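Colicin-B (PDB 1RH1) kills Escherichia coli and closely related bacteria by forming a channel that depolarises the cytoplasmic membrane and drains cellular energy. Local coordinates at residues A[85-89]-A[222-226]; A[216-221]-A[264-270]; A[321-325]-A[462-466]; A[401-405]-A[420-425]. All blocks are in the same frame, centred on the assembly; numbering follows the deposited sequence.

Contact 1: residues A[85-89]-A[222-226]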
loop_
_atom_site.group_PDB
_atom_site.type_symbol
_atom_site.label_atom_id
_atom_site.label_comp_id
_atom_site.label_asym_id
_atom_site.label_seq_id
_atom_site.Cartn_x
_atom_site.Cartn_y
_atom_site.Cartn_z
ATOM N N GLY A 85 -34.949 15.405 -1.684
ATOM C CA GLY A 85 -34.011 14.551 -0.974
ATOM C C GLY A 85 -34.367 13.129 -0.549
ATOM O O GLY A 85 -35.116 12.319 -1.112
ATOM N N TRP A 86 -33.693 13.013 0.595
ATOM C CA TRP A 86 -33.404 11.822 1.364
ATOM C C TRP A 86 -33.844 11.753 2.825
ATOM O O TRP A 86 -33.604 12.703 3.572
ATOM C CB TRP A 86 -31.911 11.685 1.247
ATOM C CG TRP A 86 -31.435 10.531 0.421
ATOM C CD1 TRP A 86 -32.249 9.479 0.082
ATOM C CD2 TRP A 86 -30.153 10.384 0.003
ATOM N NE1 TRP A 86 -31.466 8.637 -0.553
ATOM C CE2 TRP A 86 -30.218 9.129 -0.621
ATOM C CE3 TRP A 86 -28.967 11.095 0.062
ATOM C CZ2 TRP A 86 -29.100 8.552 -1.201
ATOM C CZ3 TRP A 86 -27.836 10.508 -0.522
ATOM C CH2 TRP A 86 -27.902 9.254 -1.146
ATOM N N SER A 87 -34.425 10.652 3.315
ATOM C CA SER A 87 -34.781 10.523 4.736
ATOM C C SER A 87 -34.914 9.066 5.137
ATOM O O SER A 87 -35.725 8.328 4.575
ATOM C CB SER A 87 -36.130 11.165 5.103
ATOM O OG SER A 87 -36.249 12.574 4.978
ATOM N N VAL A 88 -34.136 8.641 6.133
ATOM C CA VAL A 88 -34.189 7.276 6.657
ATOM C C VAL A 88 -34.433 7.263 8.163
ATOM O O VAL A 88 -34.097 8.230 8.844
ATOM C CB VAL A 88 -32.867 6.535 6.369
ATOM C CG1 VAL A 88 -32.576 6.598 4.891
ATOM C CG2 VAL A 88 -31.704 7.189 7.066
ATOM N N SER A 89 -35.016 6.203 8.722
ATOM C CA SER A 89 -35.154 6.059 10.166
ATOM C C SER A 89 -34.013 5.223 10.753
ATOM O O SER A 89 -33.665 4.176 10.222
ATOM C CB SER A 89 -36.485 5.384 10.507
ATOM O OG SER A 89 -36.787 5.401 11.905
ATOM N N LEU A 222 -23.902 13.796 -3.244
ATOM C CA LEU A 222 -25.342 13.805 -3.039
ATOM C C LEU A 222 -25.748 14.667 -1.850
ATOM O O LEU A 222 -24.892 14.986 -1.015
ATOM C CB LEU A 222 -25.778 12.365 -2.864
ATOM C CG LEU A 222 -25.402 11.493 -4.054
ATOM C CD1 LEU A 222 -26.053 10.163 -3.862
ATOM C CD2 LEU A 222 -25.883 12.067 -5.369
ATOM N N PRO A 223 -26.994 15.134 -1.713
ATOM C CA PRO A 223 -27.406 15.907 -0.563
ATOM C C PRO A 223 -27.384 15.101 0.748
ATOM O O PRO A 223 -27.416 13.857 0.777
ATOM C CB PRO A 223 -28.757 16.416 -0.992
ATOM C CG PRO A 223 -29.306 15.300 -1.838
ATOM C CD PRO A 223 -28.088 14.963 -2.659
ATOM N N ASP A 224 -27.291 15.875 1.839
ATOM C CA ASP A 224 -27.226 15.352 3.189
ATOM C C ASP A 224 -28.391 14.416 3.513
ATOM O O ASP A 224 -29.541 14.670 3.133
ATOM C CB ASP A 224 -27.184 16.547 4.138
ATOM C CG ASP A 224 -25.908 17.413 4.147
ATOM O OD1 ASP A 224 -25.623 18.021 5.180
ATOM O OD2 ASP A 224 -25.194 17.515 3.146
ATOM N N LEU A 225 -28.085 13.265 4.136
ATOM C CA LEU A 225 -29.119 12.301 4.487
ATOM C C LEU A 225 -29.829 12.770 5.747
ATOM O O LEU A 225 -29.202 13.341 6.641
ATOM C CB LEU A 225 -28.472 10.947 4.691
ATOM C CG LEU A 225 -29.339 9.777 5.090
ATOM C CD1 LEU A 225 -30.418 9.479 4.078
ATOM C CD2 LEU A 225 -28.426 8.593 5.216
ATOM N N VAL A 226 -31.151 12.629 5.798
ATOM C CA VAL A 226 -31.888 13.042 6.974
ATOM C C VAL A 226 -32.041 11.786 7.790
ATOM O O VAL A 226 -32.478 10.761 7.270
ATOM C CB VAL A 226 -33.256 13.625 6.560
ATOM C CG1 VAL A 226 -34.242 13.637 7.704
ATOM C CG2 VAL A 226 -33.081 15.076 6.199
HETATM O O HOH W 1 -32.156 15.221 2.541
#
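W86 spreads its indole against the segment 222-226, with L225 over one face of the ring and L222 near its far end. At the root, W86 CB lies 3.9 Å from L225 CD1. The same methyl then covers the start of the ring. L225 CD1 sits 4.3 Å from the centroid of the W86 five-membered ring, 25° off the normal, which makes a CH-pi contact. Further out, the six-membered ring meets backbone. W86 CE3 is 3.2 Å from P223 O, which lies at the ring edge and in its plane. W86 CZ3 touches L222 CB at 3.6 Å, and W86 CH2 reaches L222 CD1 at 3.4 Å. R140, M142 and I72 of neighbouring strands also pack on the indole.

The two segments enter adjacent parallel strands, 87-90 and 225-228, of a mixed sheet in the N-terminal half of colicin B. V88 N donates to V226 O over 2.9 Å in a nearly straight bond, 170° at the hydrogen. The bond from V226 N to W86 O is weak. A water donates to both W86 O and D224 O, bridging the gap where the chains diverge.

L225 carries CG anti to its own backbone nitrogen (chi1 179°). Its CD1 methyl is thereby shared between W86 and V88, and V88 CG1 lies 3.7 Å from L225 CD1, the two side chains crossing at about a right angle. S87 OG lies against V226 CB and CG1, while its hydrogen bond goes to A58 O.

Contact 2: residues A[216-221]-A[264-270]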
loop_
_atom_site.group_PDB
_atom_site.type_symbol
_atom_site.label_atom_id
_atom_site.label_comp_id
_atom_site.label_asym_id
_atom_site.label_seq_id
_atom_site.Cartn_x
_atom_site.Cartn_y
_atom_site.Cartn_z
ATOM N N ALA A 216 -27.076 14.565 8.085
ATOM C CA ALA A 216 -25.646 14.311 8.063
ATOM C C ALA A 216 -25.097 14.076 6.680
ATOM O O ALA A 216 -25.772 13.431 5.876
ATOM C CB ALA A 216 -25.308 13.095 8.847
ATOM N N PRO A 217 -23.890 14.561 6.349
ATOM C CA PRO A 217 -23.225 14.278 5.091
ATOM C C PRO A 217 -22.613 12.885 4.927
ATOM O O PRO A 217 -21.392 12.669 4.975
ATOM C CB PRO A 217 -22.232 15.400 4.987
ATOM C CG PRO A 217 -21.826 15.612 6.414
ATOM C CD PRO A 217 -23.162 15.568 7.111
ATOM N N VAL A 218 -23.527 11.921 4.758
ATOM C CA VAL A 218 -23.170 10.563 4.397
ATOM C C VAL A 218 -22.683 10.649 2.958
ATOM O O VAL A 218 -21.704 9.991 2.590
ATOM C CB VAL A 218 -24.372 9.671 4.490
ATOM C CG1 VAL A 218 -24.005 8.261 4.107
ATOM C CG2 VAL A 218 -24.900 9.751 5.909
ATOM N N SER A 219 -23.412 11.470 2.161
ATOM C CA SER A 219 -22.994 11.969 0.843
ATOM C C SER A 219 -22.577 10.873 -0.130
ATOM O O SER A 219 -23.391 9.946 -0.236
ATOM C CB SER A 219 -21.909 12.999 1.216
ATOM O OG SER A 219 -21.708 14.015 0.247
ATOM N N PRO A 220 -21.446 10.817 -0.865
ATOM C CA PRO A 220 -20.669 11.909 -1.460
ATOM C C PRO A 220 -21.295 12.426 -2.744
ATOM O O PRO A 220 -21.957 11.672 -3.461
ATOM C CB PRO A 220 -19.255 11.347 -1.643
ATOM C CG PRO A 220 -19.510 9.909 -1.960
ATOM C CD PRO A 220 -20.707 9.569 -1.056
ATOM N N ASN A 221 -21.098 13.738 -2.973
ATOM C CA ASN A 221 -21.699 14.523 -4.055
ATOM C C ASN A 221 -23.223 14.709 -3.947
ATOM O O ASN A 221 -23.797 15.657 -4.483
ATOM C CB ASN A 221 -21.409 13.900 -5.429
ATOM C CG ASN A 221 -19.939 13.889 -5.815
ATOM O OD1 ASN A 221 -19.374 14.937 -6.140
ATOM N ND2 ASN A 221 -19.292 12.713 -5.791
ATOM N N ASN A 264 -17.850 7.266 -5.755
ATOM C CA ASN A 264 -19.135 7.628 -5.178
ATOM C C ASN A 264 -19.583 6.855 -3.953
ATOM O O ASN A 264 -20.689 7.053 -3.452
ATOM C CB ASN A 264 -20.187 7.526 -6.277
ATOM C CG ASN A 264 -19.993 8.534 -7.415
ATOM O OD1 ASN A 264 -20.338 8.233 -8.554
ATOM N ND2 ASN A 264 -19.456 9.738 -7.205
ATOM N N ASN A 265 -18.684 6.015 -3.437
ATOM C CA ASN A 265 -18.845 5.245 -2.203
ATOM C C ASN A 265 -18.159 5.863 -0.971
ATOM O O ASN A 265 -17.020 6.339 -1.032
ATOM C CB ASN A 265 -18.300 3.828 -2.414
ATOM C CG ASN A 265 -19.101 2.939 -3.349
ATOM O OD1 ASN A 265 -18.700 1.840 -3.741
ATOM N ND2 ASN A 265 -20.271 3.417 -3.732
ATOM N N HIS A 266 -18.855 5.834 0.181
ATOM C CA HIS A 266 -18.357 6.416 1.420
ATOM C C HIS A 266 -18.955 5.745 2.631
ATOM O O HIS A 266 -20.055 5.207 2.587
ATOM C CB HIS A 266 -18.694 7.903 1.491
ATOM C CG HIS A 266 -17.577 8.776 2.034
ATOM N ND1 HIS A 266 -17.706 9.723 2.957
ATOM C CD2 HIS A 266 -16.239 8.733 1.652
ATOM C CE1 HIS A 266 -16.493 10.231 3.127
ATOM N NE2 HIS A 266 -15.600 9.646 2.350
ATOM N N ASP A 267 -18.154 5.756 3.700
ATOM C CA ASP A 267 -18.556 5.336 5.049
ATOM C C ASP A 267 -18.049 6.366 6.045
ATOM O O ASP A 267 -16.929 6.874 5.925
ATOM C CB ASP A 267 -17.985 3.965 5.452
ATOM C CG ASP A 267 -16.478 3.702 5.350
ATOM O OD1 ASP A 267 -16.029 2.679 5.873
ATOM O OD2 ASP A 267 -15.760 4.498 4.737
ATOM N N VAL A 268 -18.891 6.772 6.989
ATOM C CA VAL A 268 -18.495 7.793 7.952
ATOM C C VAL A 268 -19.060 7.467 9.318
ATOM O O VAL A 268 -19.879 6.564 9.454
ATOM C CB VAL A 268 -19.005 9.212 7.560
ATOM C CG1 VAL A 268 -18.470 9.650 6.215
ATOM C CG2 VAL A 268 -20.511 9.200 7.471
ATOM N N ILE A 269 -18.642 8.191 10.348
ATOM C CA ILE A 269 -19.252 8.001 11.643
ATOM C C ILE A 269 -19.948 9.307 11.906
ATOM O O ILE A 269 -19.356 10.378 12.038
ATOM C CB ILE A 269 -18.176 7.682 12.704
ATOM C CG1 ILE A 269 -17.783 6.224 12.571
ATOM C CG2 ILE A 269 -18.699 7.912 14.106
ATOM C CD1 ILE A 269 -16.716 5.805 13.574
ATOM N N VAL A 270 -21.268 9.176 11.890
ATOM C CA VAL A 270 -22.148 10.305 12.107
ATOM C C VAL A 270 -22.265 10.466 13.605
ATOM O O VAL A 270 -22.694 9.557 14.315
ATOM C CB VAL A 270 -23.526 10.032 11.501
ATOM C CG1 VAL A 270 -24.388 11.234 11.776
ATOM C CG2 VAL A 270 -23.458 9.826 10.003
#
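P220 and H266 meet at a slant. P220 CD rests on H266 CB at 3.6 Å, and the imidazole is turned neither face-on nor edge-on to the proline. V218 O lies near the plane of the same imidazole, at its edge. The peptide bond before P220 is cis. P220 CG comes within 3.4 Å of N264 O, just before strand 266-271 begins. Beyond P220, the amides of N221 and N264 approach with their planes 90° apart.

At the other end the contact is purely apolar. With CG1 opposite the backbone nitrogen (chi1 179°), V270 turns both methyls to A216: A216 CB is 3.6 Å from V270 CG1 and 3.9 Å from V270 CG2. V218 CG2 joins more loosely, 4.3 Å from V270 CG2. Between A216 and V218 the loop makes an inverse gamma turn centred on P217, closed by V218 N to A216 O at 2.9 Å.

H266 NE2 bonds to T10 O, tying the chain's first modelled residue to this site. The loop 216-221 lies over the strand face that carries H266, V268 and V270. Strand 266-271 itself is flanked by strand 189-201, which runs parallel to it, and by antiparallel strand 281-286.

Contact 3: residues A[321-325]-A[462-466]; sequences VLTKT and SLFSL
T325 and S462 form the tight centre of this contact. T325 OG1 lies 3.1 Å from S462 OG, and its methyl, T325 CG2, presses on S465 CB at 3.5 Å. L466 closes in next to S462, its CG 3.4 Å from T325 OG1. V321 completes the cluster, with V321 CG2 3.6 Å from S462 OG. The two helix segments run nearly parallel, 23° apart, with axes 9.4 Å from each other.

The T325 hydroxyl is turned back along its own helix (chi1 -65°). T325 OG1 donates to V321 O over 2.6 Å, tilted 26° from the carbonyl plane. T325 N gives the usual helical bond to V321 O from the opposite face of that plane, so one carbonyl oxygen serves two donors. S462 OG is less firmly placed. V321 O and T325 OG1 are both weak candidates for its single proton, and A458 O is another.

Packing is thinner at K324, on the partly exposed side. K324 CG comes no nearer than 4.2 Å to L466 CD2. L322, though buried, also adds little: its CB points away from the other helix, and CD2 comes round to S462 OG. I355 of helix 342-357 covers T325 and S465.

The contact joins helix 291-340 to helix 457-472, which is predicted to cross the membrane. In channel-forming colicins the hydrophobic helices leave the soluble bundle to insert. T325 and S465 hydroxyls bond within their own helices, S465 OG to L461 O. Bonds S462 OG could make across are weak. This is consistent with an interface that could part at little cost in hydrogen bonds.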
loop_
_atom_site.group_PDB
_atom_site.type_symbol
_atom_site.label_atom_id
_atom_site.label_comp_id
_atom_site.label_asym_id
_atom_site.label_seq_id
_atom_site.Cartn_x
_atom_site.Cartn_y
_atom_site.Cartn_z
ATOM N N VAL A 321 19.283 -8.068 -1.399
ATOM C CA VAL A 321 20.637 -8.067 -1.962
ATOM C C VAL A 321 21.446 -6.934 -1.360
ATOM O O VAL A 321 22.660 -7.029 -1.216
ATOM C CB VAL A 321 20.643 -7.934 -3.529
ATOM C CG1 VAL A 321 19.720 -9.019 -4.011
ATOM C CG2 VAL A 321 20.140 -6.621 -4.086
ATOM N N LEU A 322 20.777 -5.859 -0.956
ATOM C CA LEU A 322 21.493 -4.794 -0.298
ATOM C C LEU A 322 21.890 -5.265 1.102
ATOM O O LEU A 322 23.030 -4.976 1.482
ATOM C CB LEU A 322 20.606 -3.530 -0.246
ATOM C CG LEU A 322 20.340 -2.728 -1.530
ATOM C CD1 LEU A 322 19.169 -1.807 -1.276
ATOM C CD2 LEU A 322 21.551 -1.917 -1.950
ATOM N N THR A 323 21.057 -6.033 1.854
ATOM C CA THR A 323 21.496 -6.456 3.183
ATOM C C THR A 323 22.588 -7.494 3.084
ATOM O O THR A 323 23.556 -7.371 3.826
ATOM C CB THR A 323 20.405 -7.071 4.066
ATOM O OG1 THR A 323 20.009 -8.294 3.470
ATOM C CG2 THR A 323 19.252 -6.110 4.262
ATOM N N LYS A 324 22.504 -8.488 2.193
ATOM C CA LYS A 324 23.624 -9.386 2.011
ATOM C C LYS A 324 24.866 -8.607 1.555
ATOM O O LYS A 324 25.944 -8.903 2.067
ATOM C CB LYS A 324 23.280 -10.461 0.980
ATOM C CG LYS A 324 24.283 -11.617 0.827
ATOM C CD LYS A 324 24.446 -12.348 2.157
ATOM C CE LYS A 324 25.085 -13.737 2.083
ATOM N NZ LYS A 324 26.479 -13.724 1.688
ATOM N N THR A 325 24.796 -7.582 0.685
ATOM C CA THR A 325 25.996 -6.874 0.253
ATOM C C THR A 325 26.696 -6.208 1.419
ATOM O O THR A 325 27.892 -6.383 1.618
ATOM C CB THR A 325 25.643 -5.823 -0.809
ATOM O OG1 THR A 325 25.170 -6.559 -1.915
ATOM C CG2 THR A 325 26.810 -4.998 -1.287
ATOM N N SER A 462 24.950 -3.972 -5.691
ATOM C CA SER A 462 25.079 -5.210 -4.960
ATOM C C SER A 462 25.868 -6.242 -5.718
ATOM O O SER A 462 26.943 -6.577 -5.246
ATOM C CB SER A 462 23.731 -5.733 -4.650
ATOM O OG SER A 462 23.254 -4.841 -3.663
ATOM N N LEU A 463 25.432 -6.717 -6.890
ATOM C CA LEU A 463 26.174 -7.639 -7.745
ATOM C C LEU A 463 27.638 -7.281 -7.905
ATOM O O LEU A 463 28.478 -8.154 -7.779
ATOM C CB LEU A 463 25.497 -7.653 -9.087
ATOM C CG LEU A 463 25.990 -8.449 -10.253
ATOM C CD1 LEU A 463 26.020 -9.925 -9.968
ATOM C CD2 LEU A 463 25.022 -8.208 -11.381
ATOM N N PHE A 464 27.983 -6.018 -8.096
ATOM C CA PHE A 464 29.355 -5.616 -8.246
ATOM C C PHE A 464 30.124 -5.760 -6.963
ATOM O O PHE A 464 31.253 -6.256 -6.943
ATOM C CB PHE A 464 29.405 -4.193 -8.676
ATOM C CG PHE A 464 30.812 -3.695 -8.921
ATOM C CD1 PHE A 464 31.546 -4.186 -9.996
ATOM C CD2 PHE A 464 31.357 -2.741 -8.075
ATOM C CE1 PHE A 464 32.830 -3.709 -10.211
ATOM C CE2 PHE A 464 32.647 -2.270 -8.304
ATOM C CZ PHE A 464 33.382 -2.755 -9.372
ATOM N N SER A 465 29.500 -5.266 -5.895
ATOM C CA SER A 465 30.108 -5.328 -4.577
ATOM C C SER A 465 30.169 -6.755 -4.072
ATOM O O SER A 465 31.212 -7.149 -3.577
ATOM C CB SER A 465 29.324 -4.491 -3.603
ATOM O OG SER A 465 29.283 -3.150 -4.055
ATOM N N LEU A 466 29.102 -7.545 -4.207
ATOM C CA LEU A 466 29.093 -8.947 -3.873
ATOM C C LEU A 466 30.120 -9.724 -4.671
ATOM O O LEU A 466 30.926 -10.404 -4.050
ATOM C CB LEU A 466 27.773 -9.561 -4.156
ATOM C CG LEU A 466 26.672 -9.291 -3.194
ATOM C CD1 LEU A 466 25.435 -10.004 -3.683
ATOM C CD2 LEU A 466 27.015 -9.830 -1.826
#

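Contact 4: residues A[401-405]-A[420-425]; sequences AEDMG and YAIKAN
The helix segments 401-405 and 420-425 cross with axes only 7.4 Å apart and their directions at 131°, and the backbones come together at G405 and A421, whose CA atoms are 3.8 Å apart. Both belong to the helical bundle of the pore-forming domain. They are successive helices in the chain, linked by a loop.

Small residues make this close packing possible. G405 has no side chain, and its CA lies 3.7 Å from A421 N. One turn earlier A401 packs on the next turn of the other helix. A401 CB meets N425 CA at 3.7 Å and N425 CB at 3.8 Å. A424 points its methyl between A401 and M404, with A424 CB 3.9 Å from A401 O. The contact between the segments is van der Waals in nature.

Larger side chains lie round this core. M404 sends CG off opposite its backbone nitrogen (chi1 -176°), which sets M404 CG 4.2 Å from A424 CB. The chain then bends twice and carries the sulfur away, toward T467 and S470 of helix 457-472. Y420 likewise starts toward G405 but leads its ring away, where it stacks with F415. E402 begins on the outer side of its helix. It is exposed and touches a crystal neighbour, so its pose may owe something to crystal packing. Its chain bends at chi2 (-85°), and E402 OE1 approaches the methyl carbon A421 CB at 4.0 Å.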
loop_
_atom_site.group_PDB
_atom_site.type_symbol
_atom_site.label_atom_id
_atom_site.label_comp_id
_atom_site.label_asym_id
_atom_site.label_seq_id
_atom_site.Cartn_x
_atom_site.Cartn_y
_atom_site.Cartn_z
ATOM N N ALA A 401 32.255 -18.039 -11.861
ATOM C CA ALA A 401 31.297 -17.023 -12.218
ATOM C C ALA A 401 29.921 -17.642 -12.185
ATOM O O ALA A 401 29.032 -17.001 -11.643
ATOM C CB ALA A 401 31.565 -16.532 -13.607
ATOM N N GLU A 402 29.747 -18.894 -12.648
ATOM C CA GLU A 402 28.443 -19.539 -12.705
ATOM C C GLU A 402 27.770 -19.736 -11.381
ATOM O O GLU A 402 26.549 -19.682 -11.327
ATOM C CB GLU A 402 28.493 -20.916 -13.335
ATOM C CG GLU A 402 28.695 -20.972 -14.848
ATOM C CD GLU A 402 27.446 -20.842 -15.714
ATOM O OE1 GLU A 402 26.316 -20.975 -15.223
ATOM O OE2 GLU A 402 27.634 -20.629 -16.912
ATOM N N ASP A 403 28.521 -19.976 -10.311
ATOM C CA ASP A 403 27.868 -20.116 -9.019
ATOM C C ASP A 403 27.595 -18.774 -8.335
ATOM O O ASP A 403 26.595 -18.652 -7.621
ATOM C CB ASP A 403 28.710 -21.013 -8.121
ATOM C CG ASP A 403 27.842 -21.665 -7.052
ATOM O OD1 ASP A 403 26.905 -22.430 -7.365
ATOM O OD2 ASP A 403 28.119 -21.370 -5.889
ATOM N N MET A 404 28.431 -17.748 -8.591
ATOM C CA MET A 404 28.199 -16.380 -8.141
ATOM C C MET A 404 26.934 -15.844 -8.809
ATOM O O MET A 404 26.225 -14.977 -8.284
ATOM C CB MET A 404 29.385 -15.505 -8.513
ATOM C CG MET A 404 29.308 -14.070 -7.998
ATOM S SD MET A 404 28.986 -13.894 -6.223
ATOM C CE MET A 404 30.520 -14.585 -5.716
ATOM N N GLY A 405 26.663 -16.413 -9.992
ATOM C CA GLY A 405 25.461 -16.155 -10.747
ATOM C C GLY A 405 24.289 -16.745 -9.995
ATOM O O GLY A 405 23.399 -16.013 -9.584
ATOM N N TYR A 420 22.923 -13.306 -14.682
ATOM C CA TYR A 420 23.881 -12.771 -13.758
ATOM C C TYR A 420 25.137 -13.556 -13.835
ATOM O O TYR A 420 26.162 -12.973 -13.508
ATOM C CB TYR A 420 23.386 -12.844 -12.337
ATOM C CG TYR A 420 22.347 -11.776 -12.057
ATOM C CD1 TYR A 420 21.044 -11.913 -12.532
ATOM C CD2 TYR A 420 22.714 -10.647 -11.338
ATOM C CE1 TYR A 420 20.113 -10.920 -12.296
ATOM C CE2 TYR A 420 21.778 -9.652 -11.096
ATOM C CZ TYR A 420 20.480 -9.799 -11.574
ATOM O OH TYR A 420 19.532 -8.835 -11.291
ATOM N N ALA A 421 25.125 -14.834 -14.238
ATOM C CA ALA A 421 26.377 -15.561 -14.367
ATOM C C ALA A 421 27.297 -14.913 -15.390
ATOM O O ALA A 421 28.507 -14.842 -15.200
ATOM C CB ALA A 421 26.107 -16.956 -14.806
ATOM N N ILE A 422 26.641 -14.379 -16.430
ATOM C CA ILE A 422 27.203 -13.636 -17.542
ATOM C C ILE A 422 27.809 -12.354 -17.039
ATOM O O ILE A 422 28.929 -12.028 -17.436
ATOM C CB ILE A 422 26.107 -13.318 -18.565
ATOM C CG1 ILE A 422 25.604 -14.614 -19.163
ATOM C CG2 ILE A 422 26.626 -12.436 -19.656
ATOM C CD1 ILE A 422 24.431 -14.500 -20.156
ATOM N N LYS A 423 27.087 -11.632 -16.177
ATOM C CA LYS A 423 27.579 -10.362 -15.644
ATOM C C LYS A 423 28.744 -10.566 -14.702
ATOM O O LYS A 423 29.758 -9.871 -14.785
ATOM C CB LYS A 423 26.459 -9.638 -14.924
ATOM C CG LYS A 423 25.319 -9.387 -15.898
ATOM C CD LYS A 423 24.321 -8.404 -15.339
ATOM C CE LYS A 423 23.330 -7.959 -16.415
ATOM N NZ LYS A 423 22.289 -8.944 -16.629
ATOM N N ALA A 424 28.598 -11.601 -13.867
ATOM C CA ALA A 424 29.634 -12.015 -12.938
ATOM C C ALA A 424 30.885 -12.474 -13.681
ATOM O O ALA A 424 31.986 -12.196 -13.221
ATOM C CB ALA A 424 29.142 -13.155 -12.085
ATOM N N ASN A 425 30.776 -13.130 -14.841
ATOM C CA ASN A 425 31.943 -13.490 -15.642
ATOM C C ASN A 425 32.593 -12.264 -16.269
ATOM O O ASN A 425 33.820 -12.212 -16.468
ATOM C CB ASN A 425 31.525 -14.451 -16.736
ATOM C CG ASN A 425 32.620 -14.870 -17.705
ATOM O OD1 ASN A 425 32.510 -14.609 -18.898
ATOM N ND2 ASN A 425 33.692 -15.514 -17.255
#

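The four contacts fall into two pairs at opposite ends of an elongated molecule. Contacts 1 and 2 share a sheet, with centres 11 Å apart. L225 O of contact 1 probably accepts a hydrogen bond from A216 N of contact 2 at 2.8 Å, and L225 CD2 packs on V218 CG2 at 3.8 Å. Contacts 3 and 4 lie in the pore-forming domain, with centres 14 Å apart. They meet where L463 CD2 touches Y420 CD2 at 3.4 Å. In sequence, contact 4 is nested within the loop closed by contact 3. Contacts 2 and 3 are separated by about 36 Å between nearest atoms. The long helix 291-340 links the two halves.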